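Local coordinates for arylalkylamine N-Acetyltransferase 2 (Aedes aegypti, PDB 4FD5), which probably transfers the acyl group of acyl-CoA to the amine of arylalkylamines such as dopamine and serotonin, as a member of the GNAT acetyltransferase family, at residues A[34-39]-A[203-208]; A[173-178]-A[208-213]; A[179-184]-A[215-220]. All coordinates share one frame; numbering follows the deposited sequence.

Interaction 1: residues A[34-39]-A[203-208]; sequences EPLNKA and QIFVVD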
ATOM      1  N   GLU A  34     -10.170   3.242  -1.235  1.00 18.95           N
ATOM      2  CA  GLU A  34      -8.926   3.264  -1.992  1.00 19.84           C
ATOM      3  C   GLU A  34      -9.250   3.575  -3.465  1.00 22.08           C
ATOM      4  O   GLU A  34     -10.206   3.033  -4.020  1.00 18.30           O
ATOM      5  CB  GLU A  34      -8.238   1.894  -1.830  1.00 20.69           C
ATOM      6  CG  GLU A  34      -6.769   1.839  -2.191  1.00 22.69           C
ATOM      7  CD  GLU A  34      -6.545   1.569  -3.661  1.00 24.41           C
ATOM      8  OE1 GLU A  34      -7.506   1.163  -4.336  1.00 22.17           O
ATOM      9  OE2 GLU A  34      -5.407   1.747  -4.130  1.00 26.26           O
ATOM     10  N   PRO A  35      -8.490   4.490  -4.094  1.00 20.28           N
ATOM     11  CA  PRO A  35      -8.869   4.980  -5.432  1.00 22.11           C
ATOM     12  C   PRO A  35      -9.195   3.900  -6.476  1.00 20.59           C
ATOM     13  O   PRO A  35     -10.231   4.003  -7.142  1.00 20.30           O
ATOM     14  CB  PRO A  35      -7.639   5.787  -5.872  1.00 22.44           C
ATOM     15  CG  PRO A  35      -7.010   6.229  -4.595  1.00 22.37           C
ATOM     16  CD  PRO A  35      -7.247   5.115  -3.607  1.00 21.23           C
ATOM     17  N   LEU A  36      -8.326   2.907  -6.636  1.00 18.88           N
ATOM     18  CA  LEU A  36      -8.560   1.856  -7.639  1.00 20.26           C
ATOM     19  C   LEU A  36      -9.701   0.914  -7.254  1.00 21.14           C
ATOM     20  O   LEU A  36     -10.553   0.584  -8.084  1.00 19.41           O
ATOM     21  CB  LEU A  36      -7.291   1.057  -7.928  1.00 20.80           C
ATOM     22  CG  LEU A  36      -6.077   1.881  -8.369  1.00 20.16           C
ATOM     23  CD1 LEU A  36      -4.953   0.948  -8.763  1.00 23.74           C
ATOM     24  CD2 LEU A  36      -6.439   2.831  -9.511  1.00 22.76           C
ATOM     25  N   ASN A  37      -9.713   0.474  -6.000  1.00 19.43           N
ATOM     26  CA  ASN A  37     -10.802  -0.354  -5.504  1.00 19.18           C
ATOM     27  C   ASN A  37     -12.136   0.315  -5.766  1.00 21.00           C
ATOM     28  O   ASN A  37     -13.085  -0.321  -6.215  1.00 21.14           O
ATOM     29  CB  ASN A  37     -10.648  -0.596  -4.004  1.00 18.76           C
ATOM     30  CG  ASN A  37      -9.443  -1.439  -3.667  1.00 20.88           C
ATOM     31  OD1 ASN A  37      -8.769  -1.964  -4.548  1.00 22.50           O
ATOM     32  ND2 ASN A  37      -9.171  -1.584  -2.376  1.00 16.46           N
ATOM     33  N   LYS A  38     -12.206   1.612  -5.487  1.00 18.01           N
ATOM     34  CA  LYS A  38     -13.453   2.340  -5.667  1.00 19.97           C
ATOM     35  C   LYS A  38     -13.805   2.459  -7.154  1.00 23.13           C
ATOM     36  O   LYS A  38     -14.964   2.296  -7.540  1.00 21.99           O
ATOM     37  CB  LYS A  38     -13.371   3.725  -5.020  1.00 21.06           C
ATOM     38  CG  LYS A  38     -14.696   4.473  -5.026  1.00 24.26           C
ATOM     39  CD  LYS A  38     -14.554   5.888  -4.514  1.00 28.06           C
ATOM     40  CE  LYS A  38     -14.253   5.915  -3.036  1.00 30.55           C
ATOM     41  NZ  LYS A  38     -14.442   7.286  -2.475  1.00 34.12           N
ATOM     42  N   ALA A  39     -12.804   2.752  -7.977  1.00 19.96           N
ATOM     43  CA  ALA A  39     -13.022   2.884  -9.421  1.00 21.80           C
ATOM     44  C   ALA A  39     -13.682   1.657 -10.061  1.00 24.60           C
ATOM     45  O   ALA A  39     -14.500   1.791 -10.974  1.00 25.55           O
ATOM     46  CB  ALA A  39     -11.710   3.215 -10.131  1.00 21.40           C
ATOM     47  N   GLN A 203     -11.402   4.137 -20.570  1.00 28.16           N
ATOM     48  CA  GLN A 203     -10.629   4.244 -19.334  1.00 23.95           C
ATOM     49  C   GLN A 203     -10.896   3.060 -18.420  1.00 23.63           C
ATOM     50  O   GLN A 203     -12.053   2.772 -18.106  1.00 24.05           O
ATOM     51  CB  GLN A 203     -11.017   5.526 -18.620  1.00 27.85           C
ATOM     52  CG  GLN A 203      -9.871   6.210 -17.932  1.00 28.03           C
ATOM     53  CD  GLN A 203     -10.259   7.528 -17.305  1.00 27.26           C
ATOM     54  OE1 GLN A 203     -10.764   8.429 -17.970  1.00 31.66           O
ATOM     55  NE2 GLN A 203     -10.021   7.650 -16.008  1.00 24.89           N
ATOM     56  N   ILE A 204      -9.837   2.382 -17.975  1.00 21.30           N
ATOM     57  CA  ILE A 204      -9.998   1.201 -17.134  1.00 20.36           C
ATOM     58  C   ILE A 204     -10.369   1.604 -15.709  1.00 21.84           C
ATOM     59  O   ILE A 204     -11.216   0.964 -15.071  1.00 19.70           O
ATOM     60  CB  ILE A 204      -8.738   0.297 -17.148  1.00 21.57           C
ATOM     61  CG1 ILE A 204      -8.557  -0.340 -18.543  1.00 21.96           C
ATOM     62  CG2 ILE A 204      -8.837  -0.778 -16.075  1.00 21.33           C
ATOM     63  CD1 ILE A 204      -7.258  -1.117 -18.717  1.00 22.58           C
ATOM     64  N   PHE A 205      -9.735   2.670 -15.222  1.00 19.93           N
ATOM     65  CA  PHE A 205     -10.024   3.207 -13.895  1.00 19.49           C
ATOM     66  C   PHE A 205     -10.483   4.649 -13.995  1.00 21.66           C
ATOM     67  O   PHE A 205      -9.684   5.543 -14.261  1.00 21.82           O
ATOM     68  CB  PHE A 205      -8.785   3.144 -12.986  1.00 21.35           C
ATOM     69  CG  PHE A 205      -8.293   1.755 -12.735  1.00 19.18           C
ATOM     70  CD1 PHE A 205      -9.006   0.901 -11.911  1.00 19.45           C
ATOM     71  CD2 PHE A 205      -7.124   1.307 -13.318  1.00 19.04           C
ATOM     72  CE1 PHE A 205      -8.556  -0.385 -11.678  1.00 21.21           C
ATOM     73  CE2 PHE A 205      -6.667   0.014 -13.089  1.00 19.57           C
ATOM     74  CZ  PHE A 205      -7.387  -0.830 -12.275  1.00 20.19           C
ATOM     75  N   VAL A 206     -11.771   4.872 -13.775  1.00 19.82           N
ATOM     76  CA  VAL A 206     -12.283   6.221 -13.659  1.00 22.12           C
ATOM     77  C   VAL A 206     -12.274   6.530 -12.175  1.00 23.76           C
ATOM     78  O   VAL A 206     -13.090   6.002 -11.424  1.00 22.99           O
ATOM     79  CB  VAL A 206     -13.719   6.345 -14.216  1.00 22.51           C
ATOM     80  CG1 VAL A 206     -14.274   7.757 -13.974  1.00 21.97           C
ATOM     81  CG2 VAL A 206     -13.748   5.999 -15.694  1.00 25.15           C
ATOM     82  N   VAL A 207     -11.322   7.359 -11.758  1.00 22.42           N
ATOM     83  CA  VAL A 207     -11.084   7.602 -10.337  1.00 22.62           C
ATOM     84  C   VAL A 207     -11.579   8.970  -9.885  1.00 25.57           C
ATOM     85  O   VAL A 207     -11.516   9.951 -10.631  1.00 27.33           O
ATOM     86  CB  VAL A 207      -9.581   7.486  -9.986  1.00 23.48           C
ATOM     87  CG1 VAL A 207      -9.013   6.181 -10.507  1.00 22.87           C
ATOM     88  CG2 VAL A 207      -8.812   8.665 -10.553  1.00 26.50           C
ATOM     89  N   ASP A 208     -12.061   9.033  -8.649  1.00 26.02           N
ATOM     90  CA  ASP A 208     -12.581  10.277  -8.109  1.00 28.54           C
ATOM     91  C   ASP A 208     -11.458  11.264  -7.849  1.00 27.49           C
ATOM     92  O   ASP A 208     -10.341  10.870  -7.515  1.00 25.92           O
ATOM     93  CB  ASP A 208     -13.358  10.030  -6.815  1.00 31.03           C
ATOM     94  CG  ASP A 208     -14.636   9.256  -7.041  1.00 34.06           C
ATOM     95  OD1 ASP A 208     -15.034   9.090  -8.212  1.00 33.93           O
ATOM     96  OD2 ASP A 208     -15.256   8.823  -6.046  1.00 40.38           O
TER
HETATM   97  O   HOH W   1     -11.810   6.321  -7.141  1.00 22.66           O
HETATM   98  O   HOH W   2     -13.594   2.749 -13.541  1.00 25.84           O
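Leu36 and Ala39, on one side of the short helix 35-39, pack against Phe205 and Val207 in the loop that joins the last two strands of this GNAT fold. The tight part is apolar. Leu36 lays CD2 over one face of the Phe205 ring, 4.1 Å from its centroid and 18° off the normal, a CH-pi contact displaced toward CG and CD1. Ile204 CG2 covers the opposite face, so the ring is sandwiched between two methyls. Ala39 CB reaches the ring at its edge, near CD1, and also sits 3.4 Å from Val206 O, while Val207 CG1 closes in on the same methyl at 4.0 Å. Lys107, Ile108 and Leu111 of helix 103-116 also touch Phe205.

Toward solvent the joint is looser and polar. No direct hydrogen bond joins the two segments; a water accepts from Asp208 N and donates to Pro35 O, and a second links Ala39 O with Val206 N. Lys38, its CG anti to the backbone N, crosses Asp208 at about a right angle, and its CD lies 3.4 Å from Asp208 OD2. The ion pair from Lys38 NZ to Asp208 OD2 is long, 4.0 Å, and the stronger partner of NZ is Asp33. Behind the contact Glu34 N-caps the helix: its OE1 takes the N-H of Asn37 at 2.8 Å, almost straight at 177°.

Interaction 2: residues A[173-178]-A[208-213]; sequences GAFSQR and DPPHEK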
ATOM      1  N   GLY A 173      -2.944   6.909  -4.645  1.00 19.53           N
ATOM      2  CA  GLY A 173      -3.730   8.078  -4.280  1.00 22.50           C
ATOM      3  C   GLY A 173      -2.912   9.322  -3.975  1.00 21.42           C
ATOM      4  O   GLY A 173      -1.753   9.240  -3.553  1.00 20.45           O
ATOM      5  N   ALA A 174      -3.544  10.477  -4.153  1.00 21.43           N
ATOM      6  CA  ALA A 174      -2.879  11.762  -3.971  1.00 20.87           C
ATOM      7  C   ALA A 174      -2.419  12.059  -2.540  1.00 18.67           C
ATOM      8  O   ALA A 174      -1.390  12.712  -2.337  1.00 17.95           O
ATOM      9  CB  ALA A 174      -3.779  12.894  -4.474  1.00 23.16           C
ATOM     10  N   PHE A 175      -3.176  11.602  -1.549  1.00 19.37           N
ATOM     11  CA  PHE A 175      -2.852  11.947  -0.174  1.00 21.19           C
ATOM     12  C   PHE A 175      -1.586  11.224   0.280  1.00 19.86           C
ATOM     13  O   PHE A 175      -0.686  11.839   0.871  1.00 19.79           O
ATOM     14  CB  PHE A 175      -4.028  11.665   0.767  1.00 23.60           C
ATOM     15  CG  PHE A 175      -5.271  12.450   0.429  1.00 25.86           C
ATOM     16  CD1 PHE A 175      -5.386  13.787   0.800  1.00 24.47           C
ATOM     17  CD2 PHE A 175      -6.316  11.856  -0.255  1.00 25.71           C
ATOM     18  CE1 PHE A 175      -6.533  14.514   0.484  1.00 24.61           C
ATOM     19  CE2 PHE A 175      -7.461  12.584  -0.575  1.00 26.75           C
ATOM     20  CZ  PHE A 175      -7.562  13.905  -0.200  1.00 23.36           C
ATOM     21  N   SER A 176      -1.509   9.925  -0.018  1.00 19.23           N
ATOM     22  CA  SER A 176      -0.333   9.156   0.383  1.00 17.94           C
ATOM     23  C   SER A 176       0.891   9.620  -0.416  1.00 16.18           C
ATOM     24  O   SER A 176       2.005   9.671   0.107  1.00 15.60           O
ATOM     25  CB  SER A 176      -0.577   7.645   0.271  1.00 23.12           C
ATOM     26  OG  SER A 176      -0.355   7.159  -1.041  1.00 24.42           O
ATOM     27  N   GLN A 177       0.672   9.980  -1.675  1.00 16.40           N
ATOM     28  CA  GLN A 177       1.747  10.570  -2.474  1.00 17.62           C
ATOM     29  C   GLN A 177       2.310  11.821  -1.801  1.00 15.82           C
ATOM     30  O   GLN A 177       3.536  11.979  -1.692  1.00 15.42           O
ATOM     31  CB  GLN A 177       1.259  10.901  -3.891  1.00 17.62           C
ATOM     32  CG  GLN A 177       1.045   9.648  -4.748  1.00 17.25           C
ATOM     33  CD  GLN A 177       0.205   9.882  -5.998  1.00 19.27           C
ATOM     34  OE1 GLN A 177      -0.076  11.020  -6.386  1.00 19.90           O
ATOM     35  NE2 GLN A 177      -0.199   8.794  -6.633  1.00 17.17           N
ATOM     36  N   ARG A 178       1.428  12.721  -1.357  1.00 15.81           N
ATOM     37  CA  ARG A 178       1.913  13.939  -0.684  1.00 16.04           C
ATOM     38  C   ARG A 178       2.695  13.617   0.594  1.00 17.09           C
ATOM     39  O   ARG A 178       3.758  14.201   0.854  1.00 16.75           O
ATOM     40  CB  ARG A 178       0.761  14.898  -0.380  1.00 19.38           C
ATOM     41  CG  ARG A 178       1.216  16.203   0.266  1.00 24.26           C
ATOM     42  CD  ARG A 178       0.072  17.214   0.346  1.00 26.84           C
ATOM     43  NE  ARG A 178      -0.456  17.562  -0.972  1.00 28.73           N
ATOM     44  CZ  ARG A 178       0.055  18.506  -1.767  1.00 31.79           C
ATOM     45  NH1 ARG A 178       1.119  19.211  -1.389  1.00 32.48           N
ATOM     46  NH2 ARG A 178      -0.499  18.746  -2.951  1.00 31.41           N
ATOM     47  N   ASP A 208     -12.061   9.033  -8.649  1.00 26.02           N
ATOM     48  CA  ASP A 208     -12.581  10.277  -8.109  1.00 28.54           C
ATOM     49  C   ASP A 208     -11.458  11.264  -7.849  1.00 27.49           C
ATOM     50  O   ASP A 208     -10.341  10.870  -7.515  1.00 25.92           O
ATOM     51  CB  ASP A 208     -13.358  10.030  -6.815  1.00 31.03           C
ATOM     52  CG  ASP A 208     -14.636   9.256  -7.041  1.00 34.06           C
ATOM     53  OD1 ASP A 208     -15.034   9.090  -8.212  1.00 33.93           O
ATOM     54  OD2 ASP A 208     -15.256   8.823  -6.046  1.00 40.38           O
ATOM     55  N   PRO A 209     -11.748  12.560  -8.009  1.00 26.75           N
ATOM     56  CA  PRO A 209     -10.781  13.575  -7.585  1.00 28.19           C
ATOM     57  C   PRO A 209     -10.540  13.419  -6.084  1.00 27.80           C
ATOM     58  O   PRO A 209     -11.456  12.992  -5.379  1.00 29.38           O
ATOM     59  CB  PRO A 209     -11.507  14.891  -7.881  1.00 30.94           C
ATOM     60  CG  PRO A 209     -12.494  14.548  -8.954  1.00 31.95           C
ATOM     61  CD  PRO A 209     -12.940  13.150  -8.646  1.00 31.38           C
ATOM     62  N   PRO A 210      -9.332  13.756  -5.599  1.00 25.16           N
ATOM     63  CA  PRO A 210      -8.216  14.395  -6.305  1.00 27.05           C
ATOM     64  C   PRO A 210      -7.196  13.426  -6.898  1.00 25.40           C
ATOM     65  O   PRO A 210      -6.084  13.841  -7.223  1.00 26.75           O
ATOM     66  CB  PRO A 210      -7.531  15.167  -5.181  1.00 25.41           C
ATOM     67  CG  PRO A 210      -7.688  14.252  -4.006  1.00 27.31           C
ATOM     68  CD  PRO A 210      -9.052  13.622  -4.156  1.00 26.05           C
ATOM     69  N   HIS A 211      -7.562  12.159  -7.045  1.00 23.89           N
ATOM     70  CA  HIS A 211      -6.598  11.161  -7.488  1.00 24.53           C
ATOM     71  C   HIS A 211      -6.397  11.284  -8.978  1.00 25.66           C
ATOM     72  O   HIS A 211      -7.357  11.469  -9.724  1.00 30.22           O
ATOM     73  CB  HIS A 211      -7.063   9.779  -7.058  1.00 24.62           C
ATOM     74  CG  HIS A 211      -7.409   9.721  -5.609  1.00 23.67           C
ATOM     75  ND1 HIS A 211      -6.479   9.943  -4.619  1.00 25.88           N
ATOM     76  CD2 HIS A 211      -8.591   9.519  -4.981  1.00 24.34           C
ATOM     77  CE1 HIS A 211      -7.069   9.864  -3.438  1.00 27.67           C
ATOM     78  NE2 HIS A 211      -8.349   9.600  -3.632  1.00 26.50           N
ATOM     79  N   GLU A 212      -5.140  11.244  -9.403  1.00 22.47           N
ATOM     80  CA  GLU A 212      -4.802  11.524 -10.788  1.00 25.38           C
ATOM     81  C   GLU A 212      -3.855  10.492 -11.391  1.00 21.99           C
ATOM     82  O   GLU A 212      -3.991  10.110 -12.557  1.00 20.59           O
ATOM     83  CB  GLU A 212      -4.176  12.910 -10.873  1.00 29.31           C
ATOM     84  CG  GLU A 212      -4.389  13.608 -12.188  1.00 38.40           C
ATOM     85  CD  GLU A 212      -4.145  15.100 -12.072  1.00 44.80           C
ATOM     86  OE1 GLU A 212      -5.101  15.876 -12.283  1.00 50.75           O
ATOM     87  OE2 GLU A 212      -2.998  15.488 -11.766  1.00 47.02           O
ATOM     88  N   LYS A 213      -2.893  10.040 -10.592  1.00 19.82           N
ATOM     89  CA  LYS A 213      -1.809   9.188 -11.074  1.00 18.94           C
ATOM     90  C   LYS A 213      -1.503   8.050 -10.126  1.00 16.76           C
ATOM     91  O   LYS A 213      -1.728   8.158  -8.925  1.00 18.21           O
ATOM     92  CB  LYS A 213      -0.515  10.000 -11.209  1.00 22.65           C
ATOM     93  CG  LYS A 213      -0.531  11.099 -12.239  1.00 23.98           C
ATOM     94  CD  LYS A 213       0.694  11.997 -12.098  1.00 27.91           C
ATOM     95  CE  LYS A 213       0.703  13.102 -13.150  1.00 35.18           C
ATOM     96  NZ  LYS A 213       1.977  13.859 -13.124  1.00 38.08           N
TER
HETATM   97  O   HOH W   3      -2.100  11.650  -8.237  1.00 23.15           O
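The N-terminus of helix 174-182, which follows strand 166-171 of the GNAT sheet, meets the loop leading into strand 213-220, and His211 makes one of the two direct hydrogen bonds between them. Its ND1 accepts the N-H of Ala174, the first residue of the helix, at 3.0 Å; the donor lies in the ring plane and the bond is nearly straight (163°). Gly173, the N-cap residue, brings its CA to 3.3 Å from ND1, where a CB would be tight against CE1.

Phe175 crosses both Pro210 and His211 at about a right angle: its CE2 is 3.8 Å from Pro210 CG, and CD2 lies equally close to His211 CE1. Pro210, preceded by a cis peptide bond, also sets CD over the centre of one imidazole face.

One turn further on, Gln177 runs extended with CD anti to CA (chi2 164°), and both ends of its amide are used. OE1 accepts from a water that in turn accepts from Lys213 N. NE2, which also donates to Ala171 O, gives a hydrogen to Lys213 O at 2.8 Å, that oxygen in the amide plane but NE2 44° out of the carbonyl plane.

Interaction 3: residues A[179-184]-A[215-220]; sequences VVSSLG and KIMCKV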
ATOM      1  N   VAL A 179       2.184  12.666   1.372  1.00 15.33           N
ATOM      2  CA  VAL A 179       2.881  12.278   2.603  1.00 16.57           C
ATOM      3  C   VAL A 179       4.299  11.755   2.333  1.00 14.89           C
ATOM      4  O   VAL A 179       5.292  12.254   2.903  1.00 16.11           O
ATOM      5  CB  VAL A 179       2.080  11.229   3.412  1.00 16.56           C
ATOM      6  CG1 VAL A 179       2.899  10.734   4.609  1.00 16.99           C
ATOM      7  CG2 VAL A 179       0.777  11.832   3.889  1.00 19.79           C
ATOM      8  N   VAL A 180       4.399  10.751   1.467  1.00 15.03           N
ATOM      9  CA  VAL A 180       5.712  10.172   1.233  1.00 14.64           C
ATOM     10  C   VAL A 180       6.660  11.159   0.537  1.00 15.40           C
ATOM     11  O   VAL A 180       7.850  11.167   0.833  1.00 15.51           O
ATOM     12  CB  VAL A 180       5.670   8.789   0.530  1.00 13.36           C
ATOM     13  CG1 VAL A 180       4.916   7.777   1.406  1.00 15.13           C
ATOM     14  CG2 VAL A 180       5.037   8.884  -0.826  1.00 13.36           C
ATOM     15  N   SER A 181       6.134  11.992  -0.362  1.00 16.01           N
ATOM     16  CA  SER A 181       6.949  13.041  -0.993  1.00 17.95           C
ATOM     17  C   SER A 181       7.550  13.949   0.066  1.00 18.44           C
ATOM     18  O   SER A 181       8.734  14.317   0.005  1.00 18.43           O
ATOM     19  CB  SER A 181       6.093  13.890  -1.940  1.00 18.77           C
ATOM     20  OG  SER A 181       5.760  13.187  -3.114  1.00 24.73           O
ATOM     21  N   SER A 182       6.730  14.325   1.045  1.00 16.11           N
ATOM     22  CA  SER A 182       7.184  15.198   2.120  1.00 18.86           C
ATOM     23  C   SER A 182       8.266  14.552   2.972  1.00 20.75           C
ATOM     24  O   SER A 182       9.031  15.249   3.658  1.00 20.83           O
ATOM     25  CB  SER A 182       6.013  15.622   3.005  1.00 19.94           C
ATOM     26  OG  SER A 182       5.669  14.620   3.946  1.00 22.63           O
ATOM     27  N   LEU A 183       8.314  13.221   2.945  1.00 16.77           N
ATOM     28  CA  LEU A 183       9.363  12.488   3.663  1.00 17.62           C
ATOM     29  C   LEU A 183      10.549  12.021   2.797  1.00 17.08           C
ATOM     30  O   LEU A 183      11.332  11.158   3.208  1.00 18.42           O
ATOM     31  CB  LEU A 183       8.742  11.295   4.391  1.00 16.12           C
ATOM     32  CG  LEU A 183       7.764  11.685   5.485  1.00 17.23           C
ATOM     33  CD1 LEU A 183       6.962  10.472   5.964  1.00 18.11           C
ATOM     34  CD2 LEU A 183       8.521  12.334   6.633  1.00 20.75           C
ATOM     35  N   GLY A 184      10.678  12.596   1.600  1.00 17.46           N
ATOM     36  CA  GLY A 184      11.840  12.350   0.768  1.00 18.60           C
ATOM     37  C   GLY A 184      11.718  11.240  -0.261  1.00 18.29           C
ATOM     38  O   GLY A 184      12.706  10.896  -0.910  1.00 19.20           O
ATOM     39  N   LYS A 215       1.816   6.416  -8.780  1.00 15.98           N
ATOM     40  CA  LYS A 215       3.247   6.716  -8.754  1.00 17.53           C
ATOM     41  C   LYS A 215       3.966   5.628  -7.983  1.00 16.63           C
ATOM     42  O   LYS A 215       3.596   5.341  -6.848  1.00 15.81           O
ATOM     43  CB  LYS A 215       3.520   8.064  -8.088  1.00 17.13           C
ATOM     44  CG  LYS A 215       2.858   9.257  -8.760  1.00 18.27           C
ATOM     45  CD  LYS A 215       3.305  10.572  -8.113  1.00 21.05           C
ATOM     46  CE  LYS A 215       2.647  11.764  -8.801  1.00 24.86           C
ATOM     47  NZ  LYS A 215       3.182  13.049  -8.279  1.00 26.03           N
ATOM     48  N   ILE A 216       4.964   5.006  -8.605  1.00 14.89           N
ATOM     49  CA  ILE A 216       5.887   4.142  -7.875  1.00 16.27           C
ATOM     50  C   ILE A 216       7.045   5.003  -7.377  1.00 15.65           C
ATOM     51  O   ILE A 216       7.769   5.633  -8.185  1.00 17.48           O
ATOM     52  CB  ILE A 216       6.404   2.972  -8.713  1.00 17.37           C
ATOM     53  CG1 ILE A 216       5.237   2.077  -9.135  1.00 19.53           C
ATOM     54  CG2 ILE A 216       7.451   2.179  -7.932  1.00 18.97           C
ATOM     55  CD1 ILE A 216       5.664   0.912 -10.009  1.00 22.13           C
ATOM     56  N   MET A 217       7.187   5.027  -6.052  1.00 15.43           N
ATOM     57  CA  MET A 217       8.038   5.990  -5.374  1.00 14.69           C
ATOM     58  C   MET A 217       8.995   5.261  -4.456  1.00 15.59           C
ATOM     59  O   MET A 217       8.666   4.200  -3.924  1.00 16.15           O
ATOM     60  CB  MET A 217       7.185   6.970  -4.555  1.00 15.43           C
ATOM     61  CG  MET A 217       6.099   7.659  -5.382  1.00 16.24           C
ATOM     62  SD  MET A 217       5.046   8.789  -4.454  1.00 18.20           S
ATOM     63  CE  MET A 217       6.135  10.219  -4.338  1.00 19.14           C
ATOM     64  N   CYS A 218      10.183   5.817  -4.271  1.00 15.39           N
ATOM     65  CA  CYS A 218      11.146   5.154  -3.398  1.00 14.84           C
ATOM     66  C   CYS A 218      12.068   6.111  -2.645  1.00 15.22           C
ATOM     67  O   CYS A 218      12.179   7.290  -2.975  1.00 15.17           O
ATOM     68  CB  CYS A 218      11.962   4.133  -4.187  1.00 17.84           C
ATOM     69  SG  CYS A 218      13.120   4.899  -5.327  1.00 27.50           S
ATOM     70  N   LYS A 219      12.714   5.591  -1.616  1.00 15.76           N
ATOM     71  CA  LYS A 219      13.616   6.397  -0.809  1.00 15.98           C
ATOM     72  C   LYS A 219      14.798   5.542  -0.387  1.00 17.73           C
ATOM     73  O   LYS A 219      14.613   4.430   0.109  1.00 15.77           O
ATOM     74  CB  LYS A 219      12.892   6.926   0.433  1.00 15.21           C
ATOM     75  CG  LYS A 219      13.728   7.871   1.274  1.00 17.11           C
ATOM     76  CD  LYS A 219      13.015   8.315   2.532  1.00 17.03           C
ATOM     77  CE  LYS A 219      13.905   9.321   3.273  1.00 18.72           C
ATOM     78  NZ  LYS A 219      13.340   9.760   4.566  1.00 20.39           N
ATOM     79  N   VAL A 220      16.008   6.055  -0.592  1.00 18.21           N
ATOM     80  CA  VAL A 220      17.186   5.426  -0.014  1.00 18.76           C
ATOM     81  C   VAL A 220      17.323   5.925   1.420  1.00 20.35           C
ATOM     82  O   VAL A 220      17.385   7.139   1.657  1.00 21.46           O
ATOM     83  CB  VAL A 220      18.467   5.753  -0.799  1.00 22.07           C
ATOM     84  CG1 VAL A 220      19.682   5.147  -0.065  1.00 21.36           C
ATOM     85  CG2 VAL A 220      18.365   5.209  -2.203  1.00 22.59           C
TER
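Met217 leaves its strand with CG beside the backbone N, and the bend at chi3 (78°) turns CE toward Ser181 on the last turns of helix 174-182. There SD packs on Val180 CG2 at 3.6 Å, the two side chains crossing obliquely, and CE lies 3.2 Å from Ser181 OG, a close approach for a methyl. That hydroxyl is hydrogen-bonded to Gln177 O, one turn back in the helix.

Lys219 takes the other course: CG is anti to the backbone N (chi1 -175°) and the chain stays extended. Its CD and CE run past Leu183 O before NZ donates to that oxygen at 2.8 Å, with a C=O...N angle of 165°, nearly in line with the carbonyl. The ammonium group thus binds a carbonyl at the helix C-terminus and also makes a salt bridge to Glu156 of helix 147-161.

Gly184 has positive phi, and a CB there would press against the carbonyl O of Leu183. It is the C-prime residue of a Schellman motif, Phe185 N bonding to Val180 O and Gly184 N to Ser181 O, which ends the helix as it rests on strand 213-220 in the alpha/beta layering of the GNAT fold.

In the fold
The second segments of the three contacts run in order along the chain, from the loop after strand 186-192 into strand 213-220. Interactions 1 and 2 share Asp208 and have centres 11 Å apart; Pro35 bridges them, with its CG 3.7 Å from His211 CG and 3.8 Å from Gly173 CA. Interactions 2 and 3 both use helix 174-182, at its start and its end, with centres 14 Å apart. Gln177 joins them, its CG lying 4.1 Å from Met217 SD. Interactions 1 and 3 do not touch: their nearest atoms are about 9 Å apart. Helix 35-39, helix 174-182 and strand 213-220 are thereby connected in series.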